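Local structure of ricin B lectin (Clostridium thermocellum, 3VSF) at residues A420-D425 against G442-W447; D382-I387 against I435-N440; D425-D430 against I481-D486. The protein is an exo-beta-1,3-galactanase that couples a family 43 glycoside hydrolase domain to a galactose-binding ricin-type beta-trefoil module. All blocks are in the same frame, centred on the assembly; numbering follows the deposited sequence.

Interaction 1: A420-D425 against G442-W447; sequences ALDVKD and GYNQHW
Asp422 and Val423 of strand 420-423 meet the short 3-10 turn at 443-445, and Leu421 meets the indole of Trp447. The carboxylate of Asp422 receives Gln445 NE2 on OD2 at 2.9 Å. The approach is to the anti side of that oxygen and somewhat out of the carboxylate plane, and the two flat groups stand almost perpendicular. Asp422 CG is anti to the backbone N (chi1 -179°), beside the carbonyl carbon, which places OD2 at the glutamine amide. Asn444 grips the next residue twice: Asn444 O accepts from Val423 N at 3.1 Å, and Asn444 ND2 gives a straight bond of 3.0 Å to Val423 O, from above the carbonyl plane.

Trp447 NE1 points its N-H to Leu421 O (3.2 Å), with the oxygen lying in the ring plane. Leu421 CD2 sits over one indole face, 4.1 Å from the centroid of the five-membered ring of Trp447, while Val423 CG2 packs obliquely 3.6 Å from Trp447 CH2.

Farther out, the Gln445 amide is held at both ends: NE2 also bonds Thr438 O, and OE1 accepts from Asn440 N. This fixes the rotation of the amide that presents an N-H to Asp422. Asp422, Asp425, Asn440 and Asn444 bind beta-D-galactose in another structure of this protein; here the site holds no galactose, but a glycerol, probably from the crystallisation liquor, lies close to the Asp422 side chain. Gln445-His446-Trp447 matches the QxW motif of ricin-type beta-trefoil lectins; here the glutamine bonds the galactose-binding Asp422 and the tryptophan packs in the core.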
loop_
_atom_site.group_PDB
_atom_site.type_symbol
_atom_site.label_atom_id
_atom_site.label_comp_id
_atom_site.label_asym_id
_atom_site.label_seq_id
_atom_site.Cartn_x
_atom_site.Cartn_y
_atom_site.Cartn_z
ATOM N N ALA A 420 -15.455 5.363 5.188
ATOM C CA ALA A 420 -16.587 5.492 4.276
ATOM C C ALA A 420 -17.805 4.709 4.752
ATOM O O ALA A 420 -17.678 3.718 5.472
ATOM C CB ALA A 420 -16.188 5.052 2.875
ATOM N N LEU A 421 -18.986 5.162 4.341
ATOM C CA LEU A 421 -20.224 4.461 4.650
ATOM C C LEU A 421 -20.197 3.103 3.963
ATOM O O LEU A 421 -20.090 3.019 2.741
ATOM C CB LEU A 421 -21.433 5.272 4.181
ATOM C CG LEU A 421 -22.807 4.806 4.668
ATOM C CD1 LEU A 421 -22.882 4.844 6.186
ATOM C CD2 LEU A 421 -23.903 5.660 4.056
ATOM N N ASP A 422 -20.292 2.042 4.756
ATOM C CA ASP A 422 -20.093 0.693 4.244
ATOM C C ASP A 422 -21.197 -0.262 4.685
ATOM O O ASP A 422 -21.632 -0.234 5.835
ATOM C CB ASP A 422 -18.733 0.164 4.707
ATOM C CG ASP A 422 -18.444 -1.233 4.198
ATOM O OD1 ASP A 422 -18.886 -2.207 4.843
ATOM O OD2 ASP A 422 -17.768 -1.356 3.156
ATOM N N VAL A 423 -21.647 -1.105 3.761
ATOM C CA VAL A 423 -22.596 -2.161 4.091
ATOM C C VAL A 423 -21.832 -3.378 4.604
ATOM O O VAL A 423 -21.192 -4.092 3.833
ATOM C CB VAL A 423 -23.446 -2.566 2.875
ATOM C CG1 VAL A 423 -24.472 -3.614 3.273
ATOM C CG2 VAL A 423 -24.130 -1.347 2.276
ATOM N N LYS A 424 -21.904 -3.600 5.913
ATOM C CA LYS A 424 -21.138 -4.652 6.579
ATOM C C LYS A 424 -21.117 -5.977 5.814
ATOM O O LYS A 424 -22.160 -6.499 5.421
ATOM C CB LYS A 424 -21.675 -4.871 7.996
ATOM C CG LYS A 424 -20.909 -5.900 8.813
ATOM C CD LYS A 424 -21.507 -6.037 10.206
ATOM C CE LYS A 424 -20.839 -7.146 11.002
ATOM N NZ LYS A 424 -19.394 -6.875 11.237
ATOM N N ASP A 425 -19.913 -6.506 5.607
ATOM C CA ASP A 425 -19.724 -7.811 4.978
ATOM C C ASP A 425 -20.396 -7.928 3.611
ATOM O O ASP A 425 -20.784 -9.021 3.196
ATOM C CB ASP A 425 -20.214 -8.927 5.904
ATOM C CG ASP A 425 -19.488 -8.938 7.237
ATOM O OD1 ASP A 425 -18.300 -8.552 7.272
ATOM O OD2 ASP A 425 -20.103 -9.333 8.250
ATOM N N GLY A 442 -14.767 -1.144 -2.737
ATOM C CA GLY A 442 -15.861 -2.095 -2.804
ATOM C C GLY A 442 -17.167 -1.434 -3.201
ATOM O O GLY A 442 -17.412 -0.276 -2.863
ATOM N N TYR A 443 -18.005 -2.169 -3.925
ATOM C CA TYR A 443 -19.294 -1.645 -4.362
ATOM C C TYR A 443 -20.219 -1.354 -3.184
ATOM O O TYR A 443 -21.131 -0.536 -3.290
ATOM C CB TYR A 443 -19.970 -2.607 -5.342
ATOM C CG TYR A 443 -19.525 -2.426 -6.775
ATOM C CD1 TYR A 443 -18.720 -1.355 -7.140
ATOM C CD2 TYR A 443 -19.920 -3.318 -7.763
ATOM C CE1 TYR A 443 -18.314 -1.180 -8.449
ATOM C CE2 TYR A 443 -19.517 -3.151 -9.076
ATOM C CZ TYR A 443 -18.715 -2.081 -9.412
ATOM O OH TYR A 443 -18.312 -1.909 -10.718
ATOM N N ASN A 444 -19.978 -2.027 -2.064
ATOM C CA ASN A 444 -20.767 -1.800 -0.861
ATOM C C ASN A 444 -20.413 -0.475 -0.194
ATOM O O ASN A 444 -20.839 -0.201 0.927
ATOM C CB ASN A 444 -20.599 -2.959 0.125
ATOM C CG ASN A 444 -19.166 -3.123 0.592
ATOM O OD1 ASN A 444 -18.222 -2.826 -0.140
ATOM N ND2 ASN A 444 -18.997 -3.602 1.819
ATOM N N GLN A 445 -19.627 0.339 -0.892
ATOM C CA GLN A 445 -19.258 1.663 -0.406
ATOM C C GLN A 445 -19.636 2.729 -1.428
ATOM O O GLN A 445 -19.343 3.911 -1.246
ATOM C CB GLN A 445 -17.760 1.729 -0.098
ATOM C CG GLN A 445 -17.309 0.760 0.981
ATOM C CD GLN A 445 -15.859 0.956 1.380
ATOM O OE1 GLN A 445 -15.133 1.735 0.763
ATOM N NE2 GLN A 445 -15.432 0.250 2.421
ATOM N N HIS A 446 -20.289 2.299 -2.504
ATOM C CA HIS A 446 -20.762 3.215 -3.534
ATOM C C HIS A 446 -22.264 3.445 -3.402
ATOM O O HIS A 446 -23.038 2.495 -3.285
ATOM C CB HIS A 446 -20.429 2.677 -4.926
ATOM C CG HIS A 446 -18.961 2.598 -5.207
ATOM N ND1 HIS A 446 -18.455 2.099 -6.388
ATOM C CD2 HIS A 446 -17.890 2.958 -4.462
ATOM C CE1 HIS A 446 -17.135 2.153 -6.356
ATOM N NE2 HIS A 446 -16.767 2.670 -5.199
ATOM N N TRP A 447 -22.671 4.710 -3.425
ATOM C CA TRP A 447 -24.070 5.066 -3.213
ATOM C C TRP A 447 -24.607 5.972 -4.313
ATOM O O TRP A 447 -23.957 6.941 -4.704
ATOM C CB TRP A 447 -24.235 5.752 -1.856
ATOM C CG TRP A 447 -23.759 4.920 -0.709
ATOM C CD1 TRP A 447 -22.522 4.945 -0.137
ATOM C CD2 TRP A 447 -24.513 3.935 0.004
ATOM N NE1 TRP A 447 -22.459 4.036 0.891
ATOM C CE2 TRP A 447 -23.670 3.403 0.999
ATOM C CE3 TRP A 447 -25.821 3.450 -0.100
ATOM C CZ2 TRP A 447 -24.090 2.411 1.883
ATOM C CZ3 TRP A 447 -26.236 2.466 0.777
ATOM C CH2 TRP A 447 -25.374 1.959 1.756
#

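Interaction 2: D382-I387 against I435-N440; sequences DNAAQI and IQYTSN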
loop_
_atom_site.group_PDB
_atom_site.type_symbol
_atom_site.label_atom_id
_atom_site.label_comp_id
_atom_site.label_asym_id
_atom_site.label_seq_id
_atom_site.Cartn_x
_atom_site.Cartn_y
_atom_site.Cartn_z
ATOM N N ASP A 382 -13.412 4.651 15.374
ATOM C CA ASP A 382 -12.989 3.262 15.241
ATOM C C ASP A 382 -13.491 2.658 13.936
ATOM O O ASP A 382 -14.510 3.084 13.394
ATOM C CB ASP A 382 -13.490 2.434 16.425
ATOM C CG ASP A 382 -12.792 2.790 17.723
ATOM O OD1 ASP A 382 -12.080 3.814 17.752
ATOM O OD2 ASP A 382 -12.960 2.047 18.713
ATOM N N ASN A 383 -12.767 1.664 13.435
ATOM C CA ASN A 383 -13.154 0.989 12.206
ATOM C C ASN A 383 -14.333 0.052 12.445
ATOM O O ASN A 383 -14.414 -0.601 13.486
ATOM C CB ASN A 383 -11.967 0.216 11.626
ATOM C CG ASN A 383 -12.175 -0.169 10.176
ATOM O OD1 ASN A 383 -12.854 0.534 9.426
ATOM N ND2 ASN A 383 -11.591 -1.293 9.773
ATOM N N ALA A 384 -15.247 -0.002 11.479
ATOM C CA ALA A 384 -16.431 -0.857 11.564
ATOM C C ALA A 384 -17.430 -0.382 12.617
ATOM O O ALA A 384 -18.297 -1.142 13.047
ATOM C CB ALA A 384 -16.032 -2.307 11.816
ATOM N N ALA A 385 -17.307 0.877 13.028
ATOM C CA ALA A 385 -18.232 1.454 13.998
ATOM C C ALA A 385 -19.645 1.516 13.425
ATOM O O ALA A 385 -19.835 1.842 12.253
ATOM C CB ALA A 385 -17.766 2.838 14.420
ATOM N N GLN A 386 -20.631 1.201 14.259
ATOM C CA GLN A 386 -22.026 1.170 13.832
ATOM C C GLN A 386 -22.541 2.556 13.459
ATOM O O GLN A 386 -22.266 3.537 14.148
ATOM C CB GLN A 386 -22.904 0.570 14.933
ATOM C CG GLN A 386 -24.399 0.635 14.648
ATOM C CD GLN A 386 -24.826 -0.311 13.544
ATOM O OE1 GLN A 386 -24.515 -1.501 13.578
ATOM N NE2 GLN A 386 -25.540 0.216 12.555
ATOM N N ILE A 387 -23.291 2.628 12.363
ATOM C CA ILE A 387 -23.899 3.881 11.930
ATOM C C ILE A 387 -25.298 4.022 12.516
ATOM O O ILE A 387 -26.135 3.131 12.372
ATOM C CB ILE A 387 -23.987 3.971 10.394
ATOM C CG1 ILE A 387 -22.586 3.941 9.778
ATOM C CG2 ILE A 387 -24.717 5.235 9.976
ATOM C CD1 ILE A 387 -21.702 5.091 10.214
ATOM N N ILE A 435 -22.141 0.376 8.453
ATOM C CA ILE A 435 -21.047 0.789 9.321
ATOM C C ILE A 435 -20.139 1.772 8.598
ATOM O O ILE A 435 -20.316 2.034 7.409
ATOM C CB ILE A 435 -20.191 -0.416 9.761
ATOM C CG1 ILE A 435 -19.542 -1.079 8.543
ATOM C CG2 ILE A 435 -21.032 -1.421 10.531
ATOM C CD1 ILE A 435 -18.695 -2.287 8.881
ATOM N N GLN A 436 -19.173 2.324 9.323
ATOM C CA GLN A 436 -18.108 3.093 8.695
ATOM C C GLN A 436 -16.876 2.202 8.601
ATOM O O GLN A 436 -16.452 1.612 9.594
ATOM C CB GLN A 436 -17.799 4.367 9.484
ATOM C CG GLN A 436 -17.211 4.131 10.867
ATOM C CD GLN A 436 -16.699 5.407 11.504
ATOM O OE1 GLN A 436 -16.814 6.491 10.929
ATOM N NE2 GLN A 436 -16.128 5.287 12.695
ATOM N N TYR A 437 -16.312 2.090 7.405
ATOM C CA TYR A 437 -15.193 1.183 7.188
ATOM C C TYR A 437 -14.123 1.823 6.315
ATOM O O TYR A 437 -14.383 2.797 5.609
ATOM C CB TYR A 437 -15.686 -0.118 6.552
ATOM C CG TYR A 437 -14.757 -1.295 6.745
ATOM C CD1 TYR A 437 -14.664 -1.936 7.974
ATOM C CD2 TYR A 437 -13.983 -1.776 5.697
ATOM C CE1 TYR A 437 -13.820 -3.016 8.156
ATOM C CE2 TYR A 437 -13.135 -2.856 5.870
ATOM C CZ TYR A 437 -13.059 -3.472 7.101
ATOM O OH TYR A 437 -12.218 -4.547 7.280
ATOM N N THR A 438 -12.917 1.269 6.372
ATOM C CA THR A 438 -11.811 1.749 5.557
ATOM C C THR A 438 -12.183 1.662 4.083
ATOM O O THR A 438 -12.795 0.687 3.648
ATOM C CB THR A 438 -10.542 0.915 5.801
ATOM O OG1 THR A 438 -10.563 -0.247 4.964
ATOM C CG2 THR A 438 -10.466 0.481 7.255
ATOM N N SER A 439 -11.824 2.685 3.316
ATOM C CA SER A 439 -12.121 2.694 1.889
ATOM C C SER A 439 -11.378 1.560 1.191
ATOM O O SER A 439 -10.175 1.389 1.379
ATOM C CB SER A 439 -11.742 4.039 1.267
ATOM O OG SER A 439 -12.087 4.078 -0.107
ATOM N N ASN A 440 -12.099 0.784 0.389
ATOM C CA ASN A 440 -11.500 -0.354 -0.301
ATOM C C ASN A 440 -12.062 -0.571 -1.703
ATOM O O ASN A 440 -11.965 -1.668 -2.257
ATOM C CB ASN A 440 -11.650 -1.628 0.533
ATOM C CG ASN A 440 -13.096 -1.949 0.856
ATOM O OD1 ASN A 440 -14.002 -1.635 0.085
ATOM N ND2 ASN A 440 -13.318 -2.576 2.004
#
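Ile435 lies against the backbone of Ala384 and Ala385. Its CG1 branch is set between the backbone N and the carbonyl carbon (chi1 62°), a rotation that carries Ile435 CD1 to 4.0 Å from Ala384 CB, and the CG2 branch rests on Ala384 O. Ile387 comes in from the other strand, its CG1 3.5 Å from Ile435 C. Ile435 and Gln386 form an antiparallel non-hydrogen-bonded pair whose side chains diverge.

Gln436 is held by both backbone and side chain. Gln436 N bonds Ala385 O, and Gln436 O accepts from Ala384 N at 2.8 Å. The extended side chain runs past Ala385 CB, and Gln436 NE2 reaches Asp382 O (2.8 Å) through a bent bond. The amide nitrogen is shared by Ser380 O and by Asp382 O, the latter at the first residue of the type II turn Asp382-Ala385. The strands joined here, 385-390 and 432-437, also both pair with 479-484, the mutual pairing of three hairpins that makes the triangular cap of a beta-trefoil.

Tyr437 offers its ring to the side-chain amide of Asn383, the two planes 31° apart, with Asn383 ND2 3.2 Å from Tyr437 CE1; Ala384 CB touches CD1 of the same ring. At Thr438 the strand has ended. Thr438 N gives a weak bond to Asn383 OD1 (3.1 Å), and the Thr438 and Asn383 side chains cross at about a right angle, Thr438 CG2 lying against the asparagine amide.

Interaction 3: D425-D430 against I481-D486; sequences DESKED and IQQWSD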
loop_
_atom_site.group_PDB
_atom_site.type_symbol
_atom_site.label_atom_id
_atom_site.label_comp_id
_atom_site.label_asym_id
_atom_site.label_seq_id
_atom_site.Cartn_x
_atom_site.Cartn_y
_atom_site.Cartn_z
ATOM N N ASP A 425 -19.913 -6.506 5.607
ATOM C CA ASP A 425 -19.724 -7.811 4.978
ATOM C C ASP A 425 -20.396 -7.928 3.611
ATOM O O ASP A 425 -20.784 -9.021 3.196
ATOM C CB ASP A 425 -20.214 -8.927 5.904
ATOM C CG ASP A 425 -19.488 -8.938 7.237
ATOM O OD1 ASP A 425 -18.300 -8.552 7.272
ATOM O OD2 ASP A 425 -20.103 -9.333 8.250
ATOM N N GLU A 426 -20.525 -6.802 2.916
ATOM C CA GLU A 426 -21.134 -6.778 1.589
ATOM C C GLU A 426 -22.471 -7.510 1.559
ATOM O O GLU A 426 -22.771 -8.235 0.611
ATOM C CB GLU A 426 -20.184 -7.376 0.549
ATOM C CG GLU A 426 -18.946 -6.536 0.279
ATOM C CD GLU A 426 -18.053 -7.141 -0.786
ATOM O OE1 GLU A 426 -17.706 -8.335 -0.666
ATOM O OE2 GLU A 426 -17.700 -6.423 -1.747
ATOM N N SER A 427 -23.270 -7.315 2.602
ATOM C CA SER A 427 -24.567 -7.971 2.712
ATOM C C SER A 427 -25.495 -7.579 1.568
ATOM O O SER A 427 -25.402 -6.477 1.028
ATOM C CB SER A 427 -25.220 -7.636 4.055
ATOM O OG SER A 427 -26.489 -8.255 4.178
ATOM N N LYS A 428 -26.387 -8.493 1.203
ATOM C CA LYS A 428 -27.381 -8.240 0.165
ATOM C C LYS A 428 -28.786 -8.420 0.724
ATOM O O LYS A 428 -29.763 -8.433 -0.024
ATOM C CB LYS A 428 -27.183 -9.196 -1.012
ATOM C CG LYS A 428 -25.953 -8.924 -1.860
ATOM C CD LYS A 428 -26.349 -8.630 -3.300
ATOM C CE LYS A 428 -25.161 -8.744 -4.243
ATOM N NZ LYS A 428 -25.533 -8.419 -5.649
ATOM N N GLU A 429 -28.883 -8.561 2.042
ATOM C CA GLU A 429 -30.149 -8.891 2.684
ATOM C C GLU A 429 -30.787 -7.692 3.381
ATOM O O GLU A 429 -30.104 -6.731 3.737
ATOM C CB GLU A 429 -29.945 -10.025 3.692
ATOM C CG GLU A 429 -29.228 -11.239 3.122
ATOM C CD GLU A 429 -30.002 -11.900 1.999
ATOM O OE1 GLU A 429 -31.238 -12.038 2.126
ATOM O OE2 GLU A 429 -29.376 -12.276 0.986
ATOM N N ASP A 430 -32.101 -7.755 3.568
ATOM C CA ASP A 430 -32.808 -6.746 4.345
ATOM C C ASP A 430 -32.319 -6.769 5.787
ATOM O O ASP A 430 -32.078 -7.835 6.352
ATOM C CB ASP A 430 -34.320 -6.991 4.311
ATOM C CG ASP A 430 -34.950 -6.586 2.993
ATOM O OD1 ASP A 430 -34.362 -5.742 2.282
ATOM O OD2 ASP A 430 -36.041 -7.104 2.672
ATOM N N ILE A 481 -28.933 2.435 11.674
ATOM C CA ILE A 481 -29.031 2.656 10.236
ATOM C C ILE A 481 -28.672 1.370 9.504
ATOM O O ILE A 481 -27.624 0.777 9.754
ATOM C CB ILE A 481 -28.103 3.789 9.769
ATOM C CG1 ILE A 481 -28.462 5.093 10.485
ATOM C CG2 ILE A 481 -28.199 3.965 8.263
ATOM C CD1 ILE A 481 -29.890 5.536 10.264
ATOM N N GLN A 482 -29.546 0.943 8.600
ATOM C CA GLN A 482 -29.383 -0.346 7.941
ATOM C C GLN A 482 -29.647 -0.281 6.443
ATOM O O GLN A 482 -29.744 0.795 5.853
ATOM C CB GLN A 482 -30.318 -1.380 8.570
ATOM C CG GLN A 482 -31.792 -1.086 8.341
ATOM C CD GLN A 482 -32.706 -2.095 9.010
ATOM O OE1 GLN A 482 -32.282 -2.852 9.881
ATOM N NE2 GLN A 482 -33.969 -2.110 8.600
ATOM N N GLN A 483 -29.766 -1.459 5.843
ATOM C CA GLN A 483 -30.017 -1.603 4.421
ATOM C C GLN A 483 -31.363 -2.297 4.251
ATOM O O GLN A 483 -31.650 -3.271 4.945
ATOM C CB GLN A 483 -28.906 -2.447 3.798
ATOM C CG GLN A 483 -28.944 -2.555 2.289
ATOM C CD GLN A 483 -27.872 -3.485 1.758
ATOM O OE1 GLN A 483 -27.043 -3.094 0.935
ATOM N NE2 GLN A 483 -27.881 -4.727 2.230
ATOM N N TRP A 484 -32.192 -1.799 3.340
ATOM C CA TRP A 484 -33.522 -2.370 3.156
ATOM C C TRP A 484 -34.087 -2.068 1.773
ATOM O O TRP A 484 -33.747 -1.057 1.160
ATOM C CB TRP A 484 -34.473 -1.847 4.234
ATOM C CG TRP A 484 -35.681 -2.706 4.452
ATOM C CD1 TRP A 484 -36.835 -2.697 3.726
ATOM C CD2 TRP A 484 -35.856 -3.696 5.473
ATOM N NE1 TRP A 484 -37.718 -3.623 4.229
ATOM C CE2 TRP A 484 -37.141 -4.249 5.303
ATOM C CE3 TRP A 484 -35.052 -4.171 6.514
ATOM C CZ2 TRP A 484 -37.639 -5.251 6.131
ATOM C CZ3 TRP A 484 -35.547 -5.166 7.336
ATOM C CH2 TRP A 484 -36.828 -5.695 7.140
ATOM N N SER A 485 -34.953 -2.952 1.290
ATOM C CA SER A 485 -35.587 -2.776 -0.011
ATOM C C SER A 485 -36.377 -1.474 -0.059
ATOM O O SER A 485 -36.890 -1.013 0.961
ATOM C CB SER A 485 -36.514 -3.954 -0.316
ATOM O OG SER A 485 -35.812 -5.183 -0.263
ATOM N N ASP A 486 -36.474 -0.886 -1.247
ATOM C CA ASP A 486 -37.238 0.341 -1.432
ATOM C C ASP A 486 -38.726 0.094 -1.199
ATOM O O ASP A 486 -39.428 -0.403 -2.079
ATOM C CB ASP A 486 -37.007 0.906 -2.836
ATOM C CG ASP A 486 -37.830 2.153 -3.107
ATOM O OD1 ASP A 486 -38.215 2.840 -2.138
ATOM O OD2 ASP A 486 -38.088 2.445 -4.294
#
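Asp430 lies flat on the indole of Trp484, the closely fitted part of this contact. Asp430 CB stands over the six-membered ring of Trp484, 3.6 Å from its centroid and only 11° off the ring normal, and the carboxylate is stacked nearly parallel to the indole. The first torsion of Asp430 turns CG anti to the carbonyl carbon (chi1 -76°), which lays the acid along the ring and brings OD1 to Ser485. Two bonds of 3.0 Å reach that oxygen: Asp430 OD1 receives Ser485 OG on its syn lone pair, and Ser485 N approaches OD1 from above the carboxylate plane. Lys466 NZ in turn bonds Ser485 OG and forms a long, weak ion pair with Asp430 OD1, so the carboxylate probably has some charge compensation even at the surface.

The other half is looser. Gln483 stretches an extended side chain toward the loop, and its NE2 sits between two backbone carbonyls. The bond from Gln483 NE2 to Ser427 O is 3.3 Å, with the donor well above the carbonyl plane; that from Gln483 NE2 to Glu429 O, at 3.4 Å, is weak. The loop conformation is also supported from within by an ST turn, in which Ser427 OG accepts from Glu429 N. On the solvent side, the CB atoms of the exposed Lys428 and Glu429 point away from the strand, and Lys428 NZ bonds His463 O.

The contact therefore joins the connection between strands 420-423 and 432-437 to the end of strand 479-484. That strand pairs with 467-470, where the backbones of Trp484 and Leu467, and of Gln482 and Asp469, are hydrogen-bonded, with 385-390 through Ile481 and Ile387, and with 432-437, while Gln483 bonds Gly431 through its backbone and packs its side chain on Leu434.

All three contacts belong to the beta-trefoil module and meet through one sheet. Interactions 1 and 2 have centres 9 Å apart and are joined by pairing of strands 420-423 and 432-437: Asp422 N lies 2.7 Å from Ile435 O, and Ala420 N 2.8 Å from Tyr437 O. Interactions 1 and 3 share Asp425 and interleave along the chain, their centres 10 Å apart; Val423 CG1 touches Gln483 OE1. Interactions 2 and 3, with centres 15 Å apart, connect where Ile481 N meets Ile387 O at 3.0 Å. The galactose site centres on interaction 1, with Asn440 supplied by segment 435-440 of interaction 2 and Asp425 beginning the loop of interaction 3.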